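Local atomic coordinates of Glyoxalase/bleomycin resistance protein/dioxygenase (Vibrio splendidus, PDB entry 2RK9), a protein that is of unknown specific function but belongs to the glyoxalase/bleomycin resistance protein/dioxygenase superfamily, whose members include metal-dependent enzymes and proteins that sequester bleomycin-type antibiotics. Residues Q20-V31 with V41-L52. The protein carries 1 engineered substitution. Residues are numbered along the deposited sequence; the frame is centred on the assembly and turned at random.
Sequences QSFFVDVLGFEV and VYLTLDGVDVML
With CG turned beside the backbone N (chi1 -79°), the ring of Phe-29 stands between helix 20-26 and Leu-45. The strand backbone puts Leu-45 CB over the ring, 3.7 Å from its centroid and only 7° off the normal, a CH-pi contact; CG, anti to the N (chi1 -174°), carries the methyls along the ring, CD1 to Phe-29 CD1 and CD2 to CE1. The opposite face receives Phe-23 CD2; a flat aromatic suits a slot filled from both sides. Val-50 CG1 comes to within 3.6 Å of Phe-29 CE2, its beta-branched side chain compact enough to meet both phenyl rings obliquely. Leu-43 CD2 lies against Phe-23 CB, Phe-29 CB and Val-24 CG2. Further along, Leu-52 CD2 lies over one face of the Phe-23 ring and Leu-27 CD1 over the other. A helix packed on a sheet and followed by an antiparallel strand pair is consistent with the vicinal oxygen chelate fold of this superfamily, whose modules are built beta-alpha-beta-beta-beta. After the helix the chain returns through Gly-28, whose positive phi glycine readily adopts, into strand 30-35, outermost of the sheet within this chain. There Glu-30 N donates to Thr-44 O (2.9 Å) and Thr-44 N to Glu-30 O (3.0 Å), an antiparallel hydrogen-bonded pair. On the sheet face bearing Glu-30, Thr-44 OG1 donates to Asp-49 OD1 (2.7 Å), as Tyr-42 OH does to OD2, two hydroxyls holding one carboxylate. A water donates to Glu-30 OE1 and accepts from Asp-46 N in the type I' turn, and Trp-79 of the second subunit meets the Phe-29 ring.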
ATOM      1  N   GLN B  20       9.978  12.253  -6.259  1.00  7.13           N
ATOM      2  CA  GLN B  20      10.008  11.684  -7.593  1.00  7.40           C
ATOM      3  C   GLN B  20      11.433  11.294  -7.968  1.00  8.18           C
ATOM      4  O   GLN B  20      11.662  10.208  -8.502  1.00  8.10           O
ATOM      5  CB  GLN B  20       9.474  12.677  -8.617  1.00  8.88           C
ATOM      6  CG  GLN B  20       9.417  12.117 -10.027  1.00 11.16           C
ATOM      7  CD  GLN B  20       8.920  13.138 -11.027  1.00 12.60           C
ATOM      8  OE1 GLN B  20       7.965  13.867 -10.755  1.00 13.17           O
ATOM      9  NE2 GLN B  20       9.557  13.192 -12.191  1.00 13.01           N
ATOM     10  N   SER B  21      12.387  12.179  -7.686  1.00  8.26           N
ATOM     11  CA  SER B  21      13.784  11.911  -8.017  1.00  8.64           C
ATOM     12  C   SER B  21      14.299  10.701  -7.268  1.00  7.57           C
ATOM     13  O   SER B  21      15.103   9.933  -7.792  1.00  8.23           O
ATOM     14  CB  SER B  21      14.656  13.124  -7.693  1.00  9.23           C
ATOM     15  OG  SER B  21      14.238  14.244  -8.453  1.00 14.28           O
ATOM     16  N   PHE B  22      13.837  10.532  -6.036  1.00  6.72           N
ATOM     17  CA  PHE B  22      14.270   9.401  -5.231  1.00  7.74           C
ATOM     18  C   PHE B  22      13.807   8.103  -5.874  1.00  6.95           C
ATOM     19  O   PHE B  22      14.586   7.175  -6.060  1.00  7.39           O
ATOM     20  CB  PHE B  22      13.689   9.479  -3.823  1.00  7.46           C
ATOM     21  CG  PHE B  22      14.177   8.391  -2.924  1.00  9.61           C
ATOM     22  CD1 PHE B  22      15.424   8.490  -2.314  1.00  9.69           C
ATOM     23  CD2 PHE B  22      13.405   7.255  -2.701  1.00  9.22           C
ATOM     24  CE1 PHE B  22      15.895   7.472  -1.496  1.00 10.86           C
ATOM     25  CE2 PHE B  22      13.872   6.233  -1.886  1.00 10.61           C
ATOM     26  CZ  PHE B  22      15.117   6.343  -1.281  1.00 10.14           C
ATOM     27  N   PHE B  23      12.523   8.039  -6.205  1.00  7.26           N
ATOM     28  CA  PHE B  23      11.975   6.842  -6.824  1.00  7.17           C
ATOM     29  C   PHE B  23      12.598   6.548  -8.182  1.00  7.18           C
ATOM     30  O   PHE B  23      12.911   5.401  -8.486  1.00  6.34           O
ATOM     31  CB  PHE B  23      10.459   6.958  -6.967  1.00  6.85           C
ATOM     32  CG  PHE B  23       9.713   6.589  -5.725  1.00  8.02           C
ATOM     33  CD1 PHE B  23       9.715   7.430  -4.619  1.00  8.15           C
ATOM     34  CD2 PHE B  23       9.057   5.371  -5.641  1.00  8.61           C
ATOM     35  CE1 PHE B  23       9.073   7.063  -3.444  1.00  8.05           C
ATOM     36  CE2 PHE B  23       8.410   4.989  -4.471  1.00  8.70           C
ATOM     37  CZ  PHE B  23       8.420   5.837  -3.368  1.00  9.14           C
ATOM     38  N   VAL B  24      12.773   7.582  -8.998  1.00  7.55           N
ATOM     39  CA  VAL B  24      13.358   7.386 -10.320  1.00  7.49           C
ATOM     40  C   VAL B  24      14.866   7.134 -10.258  1.00  8.99           C
ATOM     41  O   VAL B  24      15.349   6.107 -10.730  1.00  9.07           O
ATOM     42  CB  VAL B  24      13.096   8.611 -11.251  1.00  7.47           C
ATOM     43  CG1 VAL B  24      13.863   8.455 -12.553  1.00  6.92           C
ATOM     44  CG2 VAL B  24      11.615   8.739 -11.542  1.00  7.01           C
ATOM     45  N   ASP B  25      15.611   8.060  -9.661  1.00  8.84           N
ATOM     46  CA  ASP B  25      17.061   7.920  -9.599  1.00 11.57           C
ATOM     47  C   ASP B  25      17.583   6.802  -8.692  1.00 11.08           C
ATOM     48  O   ASP B  25      18.376   5.963  -9.122  1.00 11.65           O
ATOM     49  CB  ASP B  25      17.706   9.255  -9.194  1.00 12.46           C
ATOM     50  CG  ASP B  25      17.317  10.407 -10.116  1.00 16.27           C
ATOM     51  OD1 ASP B  25      17.042  10.161 -11.311  1.00 16.65           O
ATOM     52  OD2 ASP B  25      17.303  11.569  -9.639  1.00 18.85           O
ATOM     53  N   VAL B  26      17.141   6.788  -7.441  1.00 10.09           N
ATOM     54  CA  VAL B  26      17.601   5.780  -6.492  1.00  8.66           C
ATOM     55  C   VAL B  26      16.981   4.394  -6.675  1.00  9.86           C
ATOM     56  O   VAL B  26      17.690   3.385  -6.633  1.00 10.86           O
ATOM     57  CB  VAL B  26      17.340   6.234  -5.033  1.00  8.84           C
ATOM     58  CG1 VAL B  26      17.831   5.171  -4.059  1.00 10.06           C
ATOM     59  CG2 VAL B  26      18.046   7.569  -4.763  1.00  9.30           C
ATOM     60  N   LEU B  27      15.668   4.337  -6.882  1.00  9.14           N
ATOM     61  CA  LEU B  27      14.988   3.051  -7.014  1.00  8.02           C
ATOM     62  C   LEU B  27      14.765   2.548  -8.438  1.00  8.92           C
ATOM     63  O   LEU B  27      14.428   1.384  -8.644  1.00  8.78           O
ATOM     64  CB  LEU B  27      13.655   3.099  -6.260  1.00  8.94           C
ATOM     65  CG  LEU B  27      13.753   3.426  -4.764  1.00  8.92           C
ATOM     66  CD1 LEU B  27      12.367   3.387  -4.135  1.00  8.98           C
ATOM     67  CD2 LEU B  27      14.668   2.419  -4.076  1.00 10.16           C
ATOM     68  N   GLY B  28      14.939   3.424  -9.419  1.00  8.47           N
ATOM     69  CA  GLY B  28      14.770   3.011 -10.801  1.00  8.66           C
ATOM     70  C   GLY B  28      13.346   2.933 -11.313  1.00  8.39           C
ATOM     71  O   GLY B  28      13.088   2.253 -12.304  1.00  9.93           O
ATOM     72  N   PHE B  29      12.413   3.608 -10.650  1.00  8.40           N
ATOM     73  CA  PHE B  29      11.032   3.595 -11.115  1.00  7.87           C
ATOM     74  C   PHE B  29      10.950   4.416 -12.393  1.00  7.80           C
ATOM     75  O   PHE B  29      11.855   5.193 -12.696  1.00  9.03           O
ATOM     76  CB  PHE B  29      10.089   4.213 -10.077  1.00  8.19           C
ATOM     77  CG  PHE B  29       9.737   3.296  -8.945  1.00  8.14           C
ATOM     78  CD1 PHE B  29      10.726   2.748  -8.138  1.00  9.61           C
ATOM     79  CD2 PHE B  29       8.407   2.996  -8.675  1.00  8.39           C
ATOM     80  CE1 PHE B  29      10.393   1.911  -7.073  1.00 10.00           C
ATOM     81  CE2 PHE B  29       8.062   2.164  -7.617  1.00  8.66           C
ATOM     82  CZ  PHE B  29       9.056   1.620  -6.813  1.00  9.47           C
ATOM     83  N   GLU B  30       9.864   4.227 -13.133  1.00  7.52           N
ATOM     84  CA  GLU B  30       9.625   4.959 -14.374  1.00 11.45           C
ATOM     85  C   GLU B  30       8.331   5.749 -14.213  1.00 11.14           C
ATOM     86  O   GLU B  30       7.347   5.230 -13.692  1.00 11.84           O
ATOM     87  CB  GLU B  30       9.463   3.994 -15.547  1.00 14.10           C
ATOM     88  CG  GLU B  30      10.521   2.915 -15.630  1.00 22.18           C
ATOM     89  CD  GLU B  30      10.366   2.028 -16.857  1.00 24.92           C
ATOM     90  OE1 GLU B  30       9.323   1.335 -16.996  1.00 26.80           O
ATOM     91  OE2 GLU B  30      11.299   2.026 -17.687  1.00 28.45           O
ATOM     92  N   VAL B  31       8.339   7.003 -14.648  1.00 10.78           N
ATOM     93  CA  VAL B  31       7.137   7.823 -14.573  1.00 10.27           C
ATOM     94  C   VAL B  31       6.272   7.352 -15.740  1.00 10.76           C
ATOM     95  O   VAL B  31       6.729   7.358 -16.878  1.00 12.12           O
ATOM     96  CB  VAL B  31       7.444   9.328 -14.773  1.00 10.90           C
ATOM     97  CG1 VAL B  31       6.175  10.143 -14.628  1.00 12.33           C
ATOM     98  CG2 VAL B  31       8.469   9.786 -13.770  1.00 11.83           C
ATOM     99  N   VAL B  41       2.059  12.309  -9.649  1.00  6.33           N
ATOM    100  CA  VAL B  41       2.941  11.498 -10.477  1.00  8.80           C
ATOM    101  C   VAL B  41       2.555  10.026 -10.337  1.00  7.96           C
ATOM    102  O   VAL B  41       2.311   9.542  -9.234  1.00 10.50           O
ATOM    103  CB  VAL B  41       4.415  11.659 -10.045  1.00  8.59           C
ATOM    104  CG1 VAL B  41       5.335  11.009 -11.077  1.00 11.78           C
ATOM    105  CG2 VAL B  41       4.747  13.134  -9.869  1.00 11.85           C
ATOM    106  N   TYR B  42       2.479   9.325 -11.464  1.00  7.40           N
ATOM    107  CA  TYR B  42       2.136   7.909 -11.446  1.00  7.75           C
ATOM    108  C   TYR B  42       3.372   7.132 -11.884  1.00  7.22           C
ATOM    109  O   TYR B  42       3.836   7.284 -13.012  1.00  8.49           O
ATOM    110  CB  TYR B  42       0.984   7.624 -12.407  1.00  8.25           C
ATOM    111  CG  TYR B  42       0.358   6.267 -12.190  1.00  8.43           C
ATOM    112  CD1 TYR B  42      -0.808   6.132 -11.451  1.00  8.53           C
ATOM    113  CD2 TYR B  42       0.947   5.118 -12.711  1.00  9.68           C
ATOM    114  CE1 TYR B  42      -1.382   4.885 -11.233  1.00  8.40           C
ATOM    115  CE2 TYR B  42       0.383   3.860 -12.496  1.00  8.92           C
ATOM    116  CZ  TYR B  42      -0.784   3.756 -11.754  1.00  8.88           C
ATOM    117  OH  TYR B  42      -1.350   2.528 -11.524  1.00 12.30           O
ATOM    118  N   LEU B  43       3.919   6.313 -10.989  1.00  7.63           N
ATOM    119  CA  LEU B  43       5.113   5.549 -11.333  1.00  8.33           C
ATOM    120  C   LEU B  43       4.913   4.039 -11.303  1.00  8.62           C
ATOM    121  O   LEU B  43       3.903   3.533 -10.813  1.00  8.07           O
ATOM    122  CB  LEU B  43       6.273   5.924 -10.407  1.00  9.81           C
ATOM    123  CG  LEU B  43       6.594   7.421 -10.335  1.00 10.23           C
ATOM    124  CD1 LEU B  43       5.751   8.058  -9.252  1.00 11.74           C
ATOM    125  CD2 LEU B  43       8.073   7.625 -10.034  1.00 12.16           C
ATOM    126  N   THR B  44       5.890   3.327 -11.845  1.00  8.43           N
ATOM    127  CA  THR B  44       5.841   1.875 -11.882  1.00  8.02           C
ATOM    128  C   THR B  44       7.260   1.327 -11.886  1.00  7.30           C
ATOM    129  O   THR B  44       8.195   1.981 -12.353  1.00  7.74           O
ATOM    130  CB  THR B  44       5.104   1.366 -13.148  1.00  9.85           C
ATOM    131  OG1 THR B  44       4.940  -0.059 -13.082  1.00 11.70           O
ATOM    132  CG2 THR B  44       5.893   1.717 -14.390  1.00 11.60           C
ATOM    133  N   LEU B  45       7.403   0.133 -11.330  1.00  8.86           N
ATOM    134  CA  LEU B  45       8.677  -0.563 -11.292  1.00 10.44           C
ATOM    135  C   LEU B  45       8.320  -1.953 -11.787  1.00  9.82           C
ATOM    136  O   LEU B  45       7.800  -2.773 -11.035  1.00  9.62           O
ATOM    137  CB  LEU B  45       9.241  -0.642  -9.869  1.00 11.16           C
ATOM    138  CG  LEU B  45      10.656  -1.236  -9.764  1.00 13.46           C
ATOM    139  CD1 LEU B  45      11.674  -0.195 -10.204  1.00 14.71           C
ATOM    140  CD2 LEU B  45      10.972  -1.630  -8.342  1.00 12.88           C
ATOM    141  N   ASP B  46       8.566  -2.191 -13.072  1.00 10.46           N
ATOM    142  CA  ASP B  46       8.265  -3.472 -13.690  1.00 10.94           C
ATOM    143  C   ASP B  46       6.825  -3.950 -13.511  1.00 11.57           C
ATOM    144  O   ASP B  46       6.572  -5.129 -13.277  1.00 11.36           O
ATOM    145  CB  ASP B  46       9.235  -4.538 -13.182  1.00 13.91           C
ATOM    146  CG  ASP B  46      10.671  -4.222 -13.542  1.00 14.50           C
ATOM    147  OD1 ASP B  46      10.922  -3.862 -14.709  1.00 18.02           O
ATOM    148  OD2 ASP B  46      11.548  -4.330 -12.666  1.00 16.83           O
ATOM    149  N   GLY B  47       5.871  -3.032 -13.622  1.00 11.23           N
ATOM    150  CA  GLY B  47       4.479  -3.426 -13.501  1.00 11.48           C
ATOM    151  C   GLY B  47       3.807  -3.187 -12.164  1.00 10.21           C
ATOM    152  O   GLY B  47       2.588  -3.285 -12.061  1.00 13.22           O
ATOM    153  N   VAL B  48       4.595  -2.900 -11.135  1.00  8.26           N
ATOM    154  CA  VAL B  48       4.051  -2.623  -9.814  1.00  6.86           C
ATOM    155  C   VAL B  48       3.970  -1.102  -9.726  1.00  5.94           C
ATOM    156  O   VAL B  48       4.982  -0.417  -9.820  1.00  6.44           O
ATOM    157  CB  VAL B  48       4.961  -3.185  -8.713  1.00  6.10           C
ATOM    158  CG1 VAL B  48       4.249  -3.108  -7.374  1.00  5.88           C
ATOM    159  CG2 VAL B  48       5.320  -4.628  -9.031  1.00  9.44           C
ATOM    160  N   ASP B  49       2.760  -0.585  -9.545  1.00  7.32           N
ATOM    161  CA  ASP B  49       2.546   0.858  -9.522  1.00  7.54           C
ATOM    162  C   ASP B  49       2.429   1.550  -8.160  1.00  6.59           C
ATOM    163  O   ASP B  49       2.033   0.945  -7.164  1.00  6.94           O
ATOM    164  CB  ASP B  49       1.295   1.203 -10.341  1.00  8.53           C
ATOM    165  CG  ASP B  49       1.312   0.601 -11.738  1.00 10.66           C
ATOM    166  OD1 ASP B  49       2.405   0.294 -12.264  1.00 12.37           O
ATOM    167  OD2 ASP B  49       0.218   0.460 -12.325  1.00 12.56           O
ATOM    168  N   VAL B  50       2.774   2.836  -8.151  1.00  6.34           N
ATOM    169  CA  VAL B  50       2.687   3.679  -6.965  1.00  6.54           C
ATOM    170  C   VAL B  50       2.389   5.107  -7.427  1.00  7.02           C
ATOM    171  O   VAL B  50       2.838   5.532  -8.494  1.00  7.01           O
ATOM    172  CB  VAL B  50       4.017   3.698  -6.150  1.00  8.49           C
ATOM    173  CG1 VAL B  50       5.141   4.244  -6.993  1.00 10.05           C
ATOM    174  CG2 VAL B  50       3.869   4.577  -4.898  1.00 10.01           C
HETATM  175  N   MSE B  51       1.616   5.831  -6.624  1.00  6.49           N
HETATM  176  CA  MSE B  51       1.283   7.215  -6.925  1.00  8.21           C
HETATM  177  C   MSE B  51       1.885   8.160  -5.888  1.00  6.88           C
HETATM  178  O   MSE B  51       1.832   7.897  -4.687  1.00  6.93           O
HETATM  179  CB  MSE B  51      -0.229   7.421  -6.942  1.00 10.21           C
HETATM  180  CG  MSE B  51      -0.935   6.765  -8.092  1.00 12.99           C
HETATM  181 SE   MSE B  51      -2.836   7.014  -7.918  1.00 18.75          SE
HETATM  182  CE  MSE B  51      -3.247   5.361  -6.993  1.00 14.65           C
ATOM    183  N   LEU B  52       2.462   9.257  -6.368  1.00  5.89           N
ATOM    184  CA  LEU B  52       3.036  10.263  -5.483  1.00  7.32           C
ATOM    185  C   LEU B  52       2.202  11.533  -5.632  1.00  8.14           C
ATOM    186  O   LEU B  52       1.845  11.927  -6.739  1.00  7.41           O
ATOM    187  CB  LEU B  52       4.492  10.562  -5.853  1.00  7.49           C
ATOM    188  CG  LEU B  52       5.469   9.387  -5.810  1.00  8.03           C
ATOM    189  CD1 LEU B  52       6.871   9.891  -6.157  1.00  9.42           C
ATOM    190  CD2 LEU B  52       5.454   8.723  -4.430  1.00  8.61           C
TER
HETATM  191  O   HOH W   1       9.599  -0.160 -14.749  1.00 19.08           O